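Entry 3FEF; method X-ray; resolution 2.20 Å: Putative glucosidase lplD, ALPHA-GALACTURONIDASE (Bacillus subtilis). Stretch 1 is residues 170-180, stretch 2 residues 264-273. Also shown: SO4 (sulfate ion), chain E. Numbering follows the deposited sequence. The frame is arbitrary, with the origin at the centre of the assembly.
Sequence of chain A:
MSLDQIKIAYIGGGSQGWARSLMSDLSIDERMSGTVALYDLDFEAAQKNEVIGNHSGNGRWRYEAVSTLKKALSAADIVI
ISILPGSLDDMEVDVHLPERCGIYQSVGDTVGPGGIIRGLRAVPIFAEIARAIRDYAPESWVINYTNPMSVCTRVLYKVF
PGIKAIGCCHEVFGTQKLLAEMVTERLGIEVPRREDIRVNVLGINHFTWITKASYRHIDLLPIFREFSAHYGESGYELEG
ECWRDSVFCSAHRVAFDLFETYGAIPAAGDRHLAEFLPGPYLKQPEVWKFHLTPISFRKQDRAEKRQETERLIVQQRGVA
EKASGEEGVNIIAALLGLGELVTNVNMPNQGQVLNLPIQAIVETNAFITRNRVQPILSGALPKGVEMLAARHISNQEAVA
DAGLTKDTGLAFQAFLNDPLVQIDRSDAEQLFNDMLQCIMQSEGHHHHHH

Stretch 1 (170-180) HEVFGTQKLLA
Stretch 2, residues 264-273: AIPAAGDRHL

A helix packs one side against an extended segment that turns into a second helix, in a small contact of 366 Å² whose polar end is organised by a single glutamate carboxylate and whose other end is apolar. The helix of stretch 1 runs through Ala180 with phi/psi near -60/-40. Stretch 2 begins extended, with Ile265 at -85/117 and Pro266 at -63/137, bends at Ala267 (-123/48), extends again at Ala268 (-149/166) and enters its helix after Gly269, the N-cap residue at -60/148. The two stretches run in opposed order: Glu171 CA lies 4.9 Å from Ala268 CA and Val172 CA 5.4 Å from Ala267 CA, while Leu179 reaches back to Ile265.

Glu171 points toward stretch 2 with chi1 and chi2 both m (-80° and -47°) and chi3 at -71°. This folded chain lets Glu171 OE1 accept a hydrogen bond from Gly269 N at 2.8 Å and 156°, and a weak one from His272 ND1 at 3.5 Å, at the edge of the imidazole. His272 (chi1 m, chi2 118°) thus presents its nitrogen to the same oxygen. Gly269 suits the spot because an ideal CB would sit a tight 3.1 Å from Glu171 OE1. Water 1 accepts from Arg271 NH2 at 2.8 Å and donates weakly to Glu171 OE2 at 3.5 Å.

The backbones come close where stretch 2 has alanines: Ala268 CB meets Glu171 CB at 4.0 Å, and Ala267 O comes within 3.8 Å of Val172 CA. One turn along, buried Thr175 (chi1 m) places OG1 3.3 Å from Ala267 CA and CG2 4.0 Å from Ile265 CG2. Leu179 (m, t) then closes the apolar end, its CD2 3.9 Å from CD1 of Ile265 (m, t); both branched side chains are buried and point toward the opposing stretch.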

# COMPACT_ATOMS: atom_id res chain seq x y z
N HIS A 170 -18.83 24.47 -4.90
CA HIS A 170 -20.10 24.64 -4.21
C HIS A 170 -21.16 23.66 -4.70
O HIS A 170 -22.30 23.74 -4.27
CB HIS A 170 -20.61 26.08 -4.36
CG HIS A 170 -20.88 26.47 -5.78
ND1 HIS A 170 -20.39 27.63 -6.34
CD2 HIS A 170 -21.57 25.83 -6.76
CE1 HIS A 170 -20.78 27.70 -7.60
NE2 HIS A 170 -21.50 26.62 -7.88
N GLU A 171 -20.80 22.71 -5.56
CA GLU A 171 -21.80 21.80 -6.09
C GLU A 171 -22.49 20.99 -4.99
O GLU A 171 -23.71 20.81 -5.02
CB GLU A 171 -21.19 20.86 -7.14
CG GLU A 171 -21.05 21.52 -8.51
CD GLU A 171 -22.31 22.25 -8.93
OE1 GLU A 171 -23.33 21.59 -9.25
OE2 GLU A 171 -22.29 23.50 -8.94
N VAL A 172 -21.73 20.50 -4.02
CA VAL A 172 -22.32 19.68 -2.99
C VAL A 172 -23.38 20.49 -2.20
O VAL A 172 -24.36 19.92 -1.73
CB VAL A 172 -21.27 19.09 -2.05
CG1 VAL A 172 -21.93 18.30 -0.94
CG2 VAL A 172 -20.28 18.20 -2.83
N PHE A 173 -23.20 21.80 -2.08
CA PHE A 173 -24.19 22.60 -1.34
C PHE A 173 -25.56 22.49 -1.98
O PHE A 173 -26.58 22.45 -1.28
CB PHE A 173 -23.75 24.06 -1.20
CG PHE A 173 -22.39 24.23 -0.59
CD1 PHE A 173 -21.89 23.27 0.29
CD2 PHE A 173 -21.60 25.33 -0.90
CE1 PHE A 173 -20.63 23.40 0.84
CE2 PHE A 173 -20.33 25.48 -0.36
CZ PHE A 173 -19.84 24.51 0.52
N GLY A 174 -25.60 22.44 -3.31
CA GLY A 174 -26.86 22.37 -4.05
C GLY A 174 -27.60 21.06 -3.81
O GLY A 174 -28.82 21.01 -3.86
N THR A 175 -26.85 19.99 -3.56
CA THR A 175 -27.49 18.72 -3.27
C THR A 175 -27.99 18.68 -1.84
O THR A 175 -29.04 18.11 -1.55
CB THR A 175 -26.55 17.53 -3.55
OG1 THR A 175 -26.18 17.58 -4.93
CG2 THR A 175 -27.30 16.23 -3.31
N GLN A 176 -27.24 19.31 -0.94
CA GLN A 176 -27.72 19.48 0.41
C GLN A 176 -29.03 20.28 0.47
O GLN A 176 -29.93 19.95 1.23
CB GLN A 176 -26.65 20.15 1.25
CG GLN A 176 -25.63 19.17 1.78
CD GLN A 176 -24.53 19.88 2.52
OE1 GLN A 176 -23.77 20.65 1.92
NE2 GLN A 176 -24.42 19.64 3.83
N LYS A 177 -29.15 21.32 -0.35
CA LYS A 177 -30.38 22.12 -0.35
C LYS A 177 -31.54 21.29 -0.91
O LYS A 177 -32.66 21.38 -0.42
CB LYS A 177 -30.22 23.40 -1.18
CG LYS A 177 -29.15 24.36 -0.65
CD LYS A 177 -29.07 25.63 -1.52
CE LYS A 177 -27.91 26.54 -1.11
NZ LYS A 177 -28.05 26.99 0.30
N LEU A 178 -31.24 20.48 -1.93
CA LEU A 178 -32.24 19.59 -2.51
C LEU A 178 -32.76 18.62 -1.46
O LEU A 178 -33.96 18.41 -1.33
CB LEU A 178 -31.65 18.81 -3.69
CG LEU A 178 -32.51 17.65 -4.23
CD1 LEU A 178 -33.83 18.20 -4.79
CD2 LEU A 178 -31.76 16.85 -5.27
N LEU A 179 -31.84 18.01 -0.72
CA LEU A 179 -32.22 17.10 0.35
C LEU A 179 -32.98 17.82 1.48
O LEU A 179 -33.93 17.26 2.04
CB LEU A 179 -30.97 16.41 0.90
CG LEU A 179 -30.23 15.40 -0.00
CD1 LEU A 179 -28.86 15.10 0.59
CD2 LEU A 179 -31.03 14.11 -0.14
N ALA A 180 -32.58 19.03 1.84
CA ALA A 180 -33.34 19.75 2.86
C ALA A 180 -34.80 19.95 2.41
O ALA A 180 -35.73 19.75 3.18
CB ALA A 180 -32.70 21.08 3.22
N ALA A 264 -26.17 5.37 -4.71
CA ALA A 264 -25.67 6.49 -3.91
C ALA A 264 -26.22 7.76 -4.54
O ALA A 264 -26.56 7.76 -5.69
CB ALA A 264 -24.14 6.51 -3.87
N ILE A 265 -26.32 8.84 -3.77
CA ILE A 265 -26.89 10.06 -4.28
C ILE A 265 -25.86 10.92 -5.03
O ILE A 265 -24.93 11.41 -4.44
CB ILE A 265 -27.49 10.89 -3.14
CG1 ILE A 265 -28.60 10.09 -2.41
CG2 ILE A 265 -27.97 12.26 -3.66
CD1 ILE A 265 -29.17 10.80 -1.16
N PRO A 266 -26.07 11.14 -6.33
CA PRO A 266 -25.13 11.96 -7.07
C PRO A 266 -25.17 13.37 -6.48
O PRO A 266 -26.25 13.88 -6.18
CB PRO A 266 -25.69 11.94 -8.49
CG PRO A 266 -26.63 10.75 -8.52
CD PRO A 266 -27.22 10.72 -7.15
N ALA A 267 -24.01 13.98 -6.30
CA ALA A 267 -23.94 15.22 -5.52
C ALA A 267 -23.33 16.39 -6.28
O ALA A 267 -22.46 17.07 -5.75
CB ALA A 267 -23.18 14.98 -4.20
N ALA A 268 -23.78 16.60 -7.51
CA ALA A 268 -23.49 17.78 -8.33
C ALA A 268 -24.68 18.06 -9.24
O ALA A 268 -25.54 17.19 -9.41
CB ALA A 268 -22.20 17.59 -9.17
N GLY A 269 -24.72 19.24 -9.85
CA GLY A 269 -25.79 19.57 -10.78
C GLY A 269 -25.80 18.59 -11.95
O GLY A 269 -24.76 18.08 -12.37
N ASP A 270 -26.99 18.33 -12.47
CA ASP A 270 -27.18 17.49 -13.64
C ASP A 270 -26.20 17.85 -14.78
O ASP A 270 -25.63 16.97 -15.43
CB ASP A 270 -28.65 17.59 -14.10
CG ASP A 270 -29.59 16.72 -13.26
OD1 ASP A 270 -29.25 16.37 -12.10
OD2 ASP A 270 -30.68 16.34 -13.76
N ARG A 271 -25.99 19.14 -15.00
CA ARG A 271 -25.14 19.59 -16.09
C ARG A 271 -23.68 19.12 -15.94
O ARG A 271 -22.97 18.98 -16.92
CB ARG A 271 -25.21 21.12 -16.20
CG ARG A 271 -24.82 21.83 -14.90
CD ARG A 271 -25.23 23.29 -14.86
NE ARG A 271 -24.50 24.11 -15.83
CZ ARG A 271 -23.44 24.85 -15.55
NH1 ARG A 271 -22.85 25.57 -16.50
NH2 ARG A 271 -22.95 24.89 -14.32
N HIS A 272 -23.24 18.89 -14.71
CA HIS A 272 -21.87 18.42 -14.48
C HIS A 272 -21.80 16.91 -14.50
O HIS A 272 -20.87 16.35 -15.08
CB HIS A 272 -21.34 18.93 -13.14
CG HIS A 272 -21.05 20.39 -13.13
ND1 HIS A 272 -21.70 21.28 -12.30
CD2 HIS A 272 -20.18 21.12 -13.86
CE1 HIS A 272 -21.25 22.50 -12.52
NE2 HIS A 272 -20.31 22.43 -13.45
N LEU A 273 -22.77 16.26 -13.88
CA LEU A 273 -22.82 14.81 -13.81
C LEU A 273 -22.85 14.25 -15.21
O LEU A 273 -22.22 13.23 -15.51
CB LEU A 273 -24.09 14.35 -13.08
CG LEU A 273 -24.20 14.63 -11.57
CD1 LEU A 273 -25.61 14.30 -11.03
CD2 LEU A 273 -23.10 13.88 -10.77
S SO4 E . -20.09 27.71 -14.42
O1 SO4 E . -20.80 28.91 -13.96
O2 SO4 E . -20.80 27.10 -15.54
O3 SO4 E . -20.02 26.77 -13.31
O4 SO4 E . -18.74 28.07 -14.83
O HOH W 1 -23.90 24.75 -11.73